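Local coordinates for flavin prenyltransferase UbiX (Methanocaldococcus jannaschii, PDB 6M8V), which catalyses transfer of a dimethylallyl group from dimethylallyl phosphate to reduced FMN, making the prenylated flavin cofactor used by UbiD decarboxylases, at the interface of chains A and B. Residues are numbered along the deposited sequence; one frame, centred on the assembly and turned at random. Chains: chain A/B, Flavin prenyltransferase UbiX.

Contact 1: the interface of chains A and B. Residues chain A 11-12, 14-15, 44, 120; chain B 148-150.
B:Phe149 crosses to the neighbouring subunit and packs against its loop 11-12 and helix 13-22, and its ring is met there by chain A groups in different ways. A:Ile14 supplies its CG2 branch, which sits over the centre of one ring face, 4.0 Å from the centroid, in a CH-pi contact. The ring planes of A:Tyr15 and B:Phe149 stand at 90°, with centroids 5.4 Å apart: the CE1/CZ edge of B:Phe149 points at the face of A:Tyr15, off-centre towards its hydroxyl end, and the phenol OH of A:Tyr15 lies in the plane of the phenylalanine ring at its edge. A:Gly12 CA closes on CD1 of B:Phe149 at 3.5 Å, an approach made with no side chain intervening. The ring reaches this position with CG beside its own backbone N and anti to the carbonyl carbon (chi1 -65°).

The polar half of the contact centres on the hydroxyl of A:Ser11, held anti to its backbone N. The amide N of B:Phe149 donates to A:Ser11 OG over 2.6 Å and almost straight, 176° at the hydrogen. That hydroxyl in turn donates to A:Glu44 OE2 at 2.5 Å, while A:Gly12 N donates to A:Glu44 OE1 at 3.0 Å. Both carboxylate oxygens use their syn lone pairs, so the extended glutamate grips the 11-12 loop as a fork and fixes the rotation of the serine hydroxyl. An alanine in place of A:Glu44 would probably leave that hydroxyl less firmly oriented towards the B:Phe149 amide and loosen the loop at the glycine. Beyond the serine, B:Ala148 CB lies 3.5 Å above the guanidinium plane of A:Arg120, towards its rim.

A:Ser11 and A:Arg120 belong to the FMN site, so the partner's 148-150 loop borders the flavin pocket and probably brings to it B:Tyr150, a likely dimethylallyl phosphate ligand. On chain A, the loop leads into helix 13-22, with A:Glu44 near the end of helix 35-45.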
loop_
_atom_site.group_PDB
_atom_site.type_symbol
_atom_site.label_atom_id
_atom_site.label_comp_id
_atom_site.label_asym_id
_atom_site.label_seq_id
_atom_site.Cartn_x
_atom_site.Cartn_y
_atom_site.Cartn_z
ATOM N N SER A 11 -31.668 -10.400 -5.978
ATOM C CA SER A 11 -33.003 -10.136 -5.464
ATOM C C SER A 11 -33.299 -8.641 -5.496
ATOM O O SER A 11 -32.404 -7.802 -5.366
ATOM C CB SER A 11 -33.142 -10.669 -4.037
ATOM O OG SER A 11 -34.487 -10.577 -3.591
ATOM N N GLY A 12 -34.569 -8.309 -5.677
ATOM C CA GLY A 12 -34.993 -6.932 -5.722
ATOM C C GLY A 12 -35.146 -6.345 -7.103
ATOM O O GLY A 12 -34.970 -5.133 -7.263
ATOM N N ILE A 14 -37.758 -5.713 -8.439
ATOM C CA ILE A 14 -38.872 -4.769 -8.372
ATOM C C ILE A 14 -38.371 -3.333 -8.438
ATOM O O ILE A 14 -39.056 -2.453 -8.972
ATOM C CB ILE A 14 -39.710 -5.015 -7.101
ATOM C CG1 ILE A 14 -40.942 -4.110 -7.087
ATOM C CG2 ILE A 14 -38.868 -4.812 -5.846
ATOM C CD1 ILE A 14 -41.894 -4.410 -5.958
ATOM N N TYR A 15 -37.171 -3.069 -7.907
ATOM C CA TYR A 15 -36.592 -1.738 -8.035
ATOM C C TYR A 15 -36.390 -1.371 -9.497
ATOM O O TYR A 15 -36.668 -0.238 -9.904
ATOM C CB TYR A 15 -35.259 -1.657 -7.292
ATOM C CG TYR A 15 -35.331 -1.772 -5.788
ATOM C CD1 TYR A 15 -36.008 -0.831 -5.026
ATOM C CD2 TYR A 15 -34.673 -2.802 -5.123
ATOM C CE1 TYR A 15 -36.057 -0.933 -3.646
ATOM C CE2 TYR A 15 -34.714 -2.905 -3.746
ATOM C CZ TYR A 15 -35.407 -1.968 -3.015
ATOM O OH TYR A 15 -35.442 -2.071 -1.646
ATOM N N GLU A 44 -39.662 -13.668 -8.759
ATOM C CA GLU A 44 -40.013 -12.661 -7.766
ATOM C C GLU A 44 -41.190 -11.791 -8.183
ATOM O O GLU A 44 -41.918 -11.295 -7.316
ATOM C CB GLU A 44 -38.806 -11.760 -7.469
ATOM C CG GLU A 44 -37.707 -12.427 -6.651
ATOM C CD GLU A 44 -36.645 -11.443 -6.176
ATOM O OE1 GLU A 44 -36.652 -10.275 -6.624
ATOM O OE2 GLU A 44 -35.799 -11.841 -5.350
ATOM N N ARG A 120 -26.929 -5.626 -4.235
ATOM C CA ARG A 120 -27.928 -6.178 -3.322
ATOM C C ARG A 120 -27.372 -7.462 -2.721
ATOM O O ARG A 120 -27.307 -8.497 -3.397
ATOM C CB ARG A 120 -29.248 -6.445 -4.048
ATOM C CG ARG A 120 -30.533 -6.094 -3.269
ATOM C CD ARG A 120 -30.715 -6.907 -1.973
ATOM N NE ARG A 120 -30.355 -8.312 -2.123
ATOM C CZ ARG A 120 -30.267 -9.179 -1.120
ATOM N NH1 ARG A 120 -30.517 -8.795 0.124
ATOM N NH2 ARG A 120 -29.907 -10.435 -1.364
ATOM N N ALA B 148 -34.137 -8.317 0.745
ATOM C CA ALA B 148 -34.381 -9.054 -0.485
ATOM C C ALA B 148 -35.884 -9.215 -0.687
ATOM O O ALA B 148 -36.692 -8.857 0.172
ATOM C CB ALA B 148 -33.691 -10.418 -0.445
ATOM N N PHE B 149 -36.259 -9.762 -1.842
ATOM C CA PHE B 149 -37.669 -9.886 -2.190
ATOM C C PHE B 149 -38.037 -11.273 -2.703
ATOM O O PHE B 149 -39.152 -11.453 -3.208
ATOM C CB PHE B 149 -38.059 -8.823 -3.229
ATOM C CG PHE B 149 -37.971 -7.411 -2.714
ATOM C CD1 PHE B 149 -36.753 -6.744 -2.674
ATOM C CD2 PHE B 149 -39.104 -6.748 -2.268
ATOM C CE1 PHE B 149 -36.665 -5.445 -2.196
ATOM C CE2 PHE B 149 -39.025 -5.445 -1.790
ATOM C CZ PHE B 149 -37.802 -4.794 -1.752
ATOM N N TYR B 150 -37.143 -12.263 -2.592
ATOM C CA TYR B 150 -37.514 -13.612 -3.006
ATOM C C TYR B 150 -38.529 -14.241 -2.062
ATOM O O TYR B 150 -39.193 -15.209 -2.444
ATOM C CB TYR B 150 -36.277 -14.514 -3.130
ATOM C CG TYR B 150 -35.333 -14.530 -1.942
ATOM C CD1 TYR B 150 -35.654 -15.221 -0.774
ATOM C CD2 TYR B 150 -34.103 -13.884 -2.003
ATOM C CE1 TYR B 150 -34.784 -15.246 0.305
ATOM C CE2 TYR B 150 -33.228 -13.905 -0.931
ATOM C CZ TYR B 150 -33.571 -14.587 0.219
ATOM O OH TYR B 150 -32.696 -14.605 1.281
#

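Contact 2: the interface of chains A and B. Residues chain A 149, 153-156, 159-160; chain B 149, 153-156, 159-160.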
loop_
_atom_site.group_PDB
_atom_site.type_symbol
_atom_site.label_atom_id
_atom_site.label_comp_id
_atom_site.label_asym_id
_atom_site.label_seq_id
_atom_site.Cartn_x
_atom_site.Cartn_y
_atom_site.Cartn_z
ATOM N N PHE A 149 -36.627 5.266 6.641
ATOM C CA PHE A 149 -37.984 5.218 7.171
ATOM C C PHE A 149 -38.450 6.554 7.739
ATOM O O PHE A 149 -39.502 6.600 8.387
ATOM C CB PHE A 149 -38.102 4.124 8.244
ATOM C CG PHE A 149 -37.911 2.729 7.710
ATOM C CD1 PHE A 149 -36.635 2.216 7.506
ATOM C CD2 PHE A 149 -39.002 1.929 7.411
ATOM C CE1 PHE A 149 -36.452 0.934 7.010
ATOM C CE2 PHE A 149 -38.827 0.643 6.915
ATOM C CZ PHE A 149 -37.550 0.146 6.713
ATOM N N PRO A 153 -42.963 4.853 5.602
ATOM C CA PRO A 153 -43.645 4.085 4.555
ATOM C C PRO A 153 -44.836 3.332 5.120
ATOM O O PRO A 153 -44.780 2.772 6.218
ATOM C CB PRO A 153 -42.561 3.123 4.056
ATOM C CG PRO A 153 -41.621 2.993 5.212
ATOM C CD PRO A 153 -41.615 4.331 5.890
ATOM N N LYS A 154 -45.930 3.337 4.359
ATOM C CA LYS A 154 -47.140 2.630 4.747
ATOM C C LYS A 154 -47.251 1.257 4.105
ATOM O O LYS A 154 -48.093 0.456 4.528
ATOM C CB LYS A 154 -48.378 3.465 4.392
ATOM C CG LYS A 154 -48.494 4.756 5.184
ATOM C CD LYS A 154 -48.154 4.520 6.648
ATOM C CE LYS A 154 -48.609 5.669 7.529
ATOM N NZ LYS A 154 -48.298 5.403 8.962
ATOM N N ASN A 155 -46.419 0.960 3.115
ATOM C CA ASN A 155 -46.511 -0.296 2.387
ATOM C C ASN A 155 -45.192 -0.526 1.670
ATOM O O ASN A 155 -44.314 0.340 1.649
ATOM C CB ASN A 155 -47.668 -0.274 1.389
ATOM C CG ASN A 155 -47.764 1.043 0.651
ATOM O OD1 ASN A 155 -46.829 1.449 -0.038
ATOM N ND2 ASN A 155 -48.898 1.724 0.793
ATOM N N VAL A 156 -45.075 -1.713 1.071
ATOM C CA VAL A 156 -43.894 -2.048 0.281
ATOM C C VAL A 156 -43.672 -1.008 -0.809
ATOM O O VAL A 156 -42.537 -0.594 -1.072
ATOM C CB VAL A 156 -44.040 -3.463 -0.306
ATOM C CG1 VAL A 156 -42.926 -3.748 -1.300
ATOM C CG2 VAL A 156 -44.060 -4.497 0.808
ATOM N N ILE A 159 -41.666 1.958 0.103
ATOM C CA ILE A 159 -40.247 1.661 0.219
ATOM C C ILE A 159 -39.596 1.650 -1.157
ATOM O O ILE A 159 -38.523 2.232 -1.355
ATOM C CB ILE A 159 -40.056 0.329 0.963
ATOM C CG1 ILE A 159 -40.541 0.474 2.410
ATOM C CG2 ILE A 159 -38.606 -0.123 0.895
ATOM C CD1 ILE A 159 -40.287 -0.732 3.265
ATOM N N ILE A 160 -40.253 1.019 -2.139
ATOM C CA ILE A 160 -39.701 0.954 -3.491
ATOM C C ILE A 160 -39.595 2.349 -4.098
ATOM O O ILE A 160 -38.632 2.663 -4.806
ATOM C CB ILE A 160 -40.550 0.021 -4.375
ATOM C CG1 ILE A 160 -40.802 -1.308 -3.666
ATOM C CG2 ILE A 160 -39.872 -0.204 -5.720
ATOM C CD1 ILE A 160 -39.539 -2.033 -3.269
ATOM N N PHE B 149 -36.259 -9.762 -1.842
ATOM C CA PHE B 149 -37.669 -9.886 -2.190
ATOM C C PHE B 149 -38.037 -11.273 -2.703
ATOM O O PHE B 149 -39.152 -11.453 -3.208
ATOM C CB PHE B 149 -38.059 -8.823 -3.229
ATOM C CG PHE B 149 -37.971 -7.411 -2.714
ATOM C CD1 PHE B 149 -36.753 -6.744 -2.674
ATOM C CD2 PHE B 149 -39.104 -6.748 -2.268
ATOM C CE1 PHE B 149 -36.665 -5.445 -2.196
ATOM C CE2 PHE B 149 -39.025 -5.445 -1.790
ATOM C CZ PHE B 149 -37.802 -4.794 -1.752
ATOM N N PRO B 153 -42.407 -10.119 0.019
ATOM C CA PRO B 153 -43.035 -9.432 1.152
ATOM C C PRO B 153 -44.373 -8.836 0.753
ATOM O O PRO B 153 -44.529 -8.282 -0.338
ATOM C CB PRO B 153 -42.021 -8.341 1.513
ATOM C CG PRO B 153 -41.263 -8.106 0.244
ATOM C CD PRO B 153 -41.182 -9.439 -0.438
ATOM N N LYS B 154 -45.349 -8.969 1.650
ATOM C CA LYS B 154 -46.677 -8.418 1.429
ATOM C C LYS B 154 -46.871 -7.063 2.091
ATOM O O LYS B 154 -47.852 -6.375 1.789
ATOM C CB LYS B 154 -47.746 -9.395 1.936
ATOM C CG LYS B 154 -47.806 -10.697 1.156
ATOM C CD LYS B 154 -47.691 -10.433 -0.337
ATOM C CE LYS B 154 -48.114 -11.636 -1.161
ATOM N NZ LYS B 154 -48.027 -11.346 -2.620
ATOM N N ASN B 155 -45.958 -6.659 2.967
ATOM C CA ASN B 155 -46.107 -5.418 3.711
ATOM C C ASN B 155 -44.745 -5.022 4.251
ATOM O O ASN B 155 -43.772 -5.774 4.150
ATOM C CB ASN B 155 -47.113 -5.573 4.851
ATOM C CG ASN B 155 -46.950 -6.887 5.585
ATOM O OD1 ASN B 155 -45.890 -7.169 6.142
ATOM N ND2 ASN B 155 -48.001 -7.702 5.587
ATOM N N VAL B 156 -44.696 -3.826 4.840
ATOM C CA VAL B 156 -43.473 -3.342 5.471
ATOM C C VAL B 156 -42.984 -4.338 6.515
ATOM O O VAL B 156 -41.783 -4.608 6.624
ATOM C CB VAL B 156 -43.713 -1.951 6.084
ATOM C CG1 VAL B 156 -42.521 -1.524 6.925
ATOM C CG2 VAL B 156 -44.004 -0.936 4.990
ATOM N N ILE B 159 -40.767 -7.043 5.324
ATOM C CA ILE B 159 -39.422 -6.576 5.027
ATOM C C ILE B 159 -38.604 -6.474 6.306
ATOM O O ILE B 159 -37.451 -6.919 6.357
ATOM C CB ILE B 159 -39.495 -5.236 4.275
ATOM C CG1 ILE B 159 -40.143 -5.452 2.902
ATOM C CG2 ILE B 159 -38.114 -4.610 4.156
ATOM C CD1 ILE B 159 -40.152 -4.231 2.031
ATOM N N ILE B 160 -39.199 -5.921 7.370
ATOM C CA ILE B 160 -38.487 -5.778 8.639
ATOM C C ILE B 160 -38.133 -7.144 9.215
ATOM O O ILE B 160 -37.055 -7.332 9.789
ATOM C CB ILE B 160 -39.321 -4.949 9.633
ATOM C CG1 ILE B 160 -39.824 -3.666 8.974
ATOM C CG2 ILE B 160 -38.506 -4.632 10.880
ATOM C CD1 ILE B 160 -38.723 -2.796 8.421
HETATM O O HOH W 1 -47.206 -2.244 5.468
HETATM O O HOH W 2 -47.433 -3.594 0.762
#
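Two copies of helix 156-171 meet about the two-fold axis through their first turns, in a contact with an apolar core and no direct polar bond across it. At the middle, A:Ile159 and B:Ile159 reach towards each other tip to tip, their CD1 methyls 3.7 Å apart. Each places CG1 beside the backbone N and anti to the carbonyl carbon, and the nearly straight second torsion (-175°) extends the terminal methyl to the partner. The same methyl of A:Ile159 also approaches B:Val156 CG2 at 4.1 Å, the two side chains crossing obliquely.

A:Val156 and B:Val156 make the broadest contribution, each with 79 Å² hidden by the partner. The CG2 branch, anti to the carbonyl carbon, is pressed against main chain rather than another side chain: A:Val156 CG2 lies 3.5 Å from the carbonyl carbon C of B:Asn155. Flanking the core, A:Phe149 and B:Ile160 approach tip to tip, with CZ and CD1 3.6 Å apart, and the twin pair does likewise. The isoleucine is bent at its second torsion (-57°), in contrast to the extended A:Ile159 and B:Ile159.

The main-chain carbonyl of residue 154 and the amide of residue 156 form the looser, wetter margin. No N or O atom comes within direct bonding distance of the other subunit, and A:Lys154 and B:Lys154 lose little surface to the contact. Ordered waters carry the polar links instead, pairing the lysine carbonyl of one chain with the helix-starting amide of the other. Water 2 lies 3.0 Å from A:Val156 N, with 162° at the amide hydrogen, and likewise 3.0 Å from the carbonyl O of B:Lys154.

The centres of contact 1 and contact 2 lie about 12 Å apart, and B:Phe149 belongs to both. Its ring therefore couples the neighbour's flavin-side loop and helix 13-22 to the helix 156-171 junction on the dyad. Contact 2 contains both symmetry-related halves, whereas contact 1 has a twin with the chains exchanged, so the two contacts and the twin of contact 1 together probably link the two flavin sites. With twelve copies in the deposited assembly, this pairing is one of the interfaces of that assembly. Because it borders the FMN site, subunit association is likely to help shape the active site.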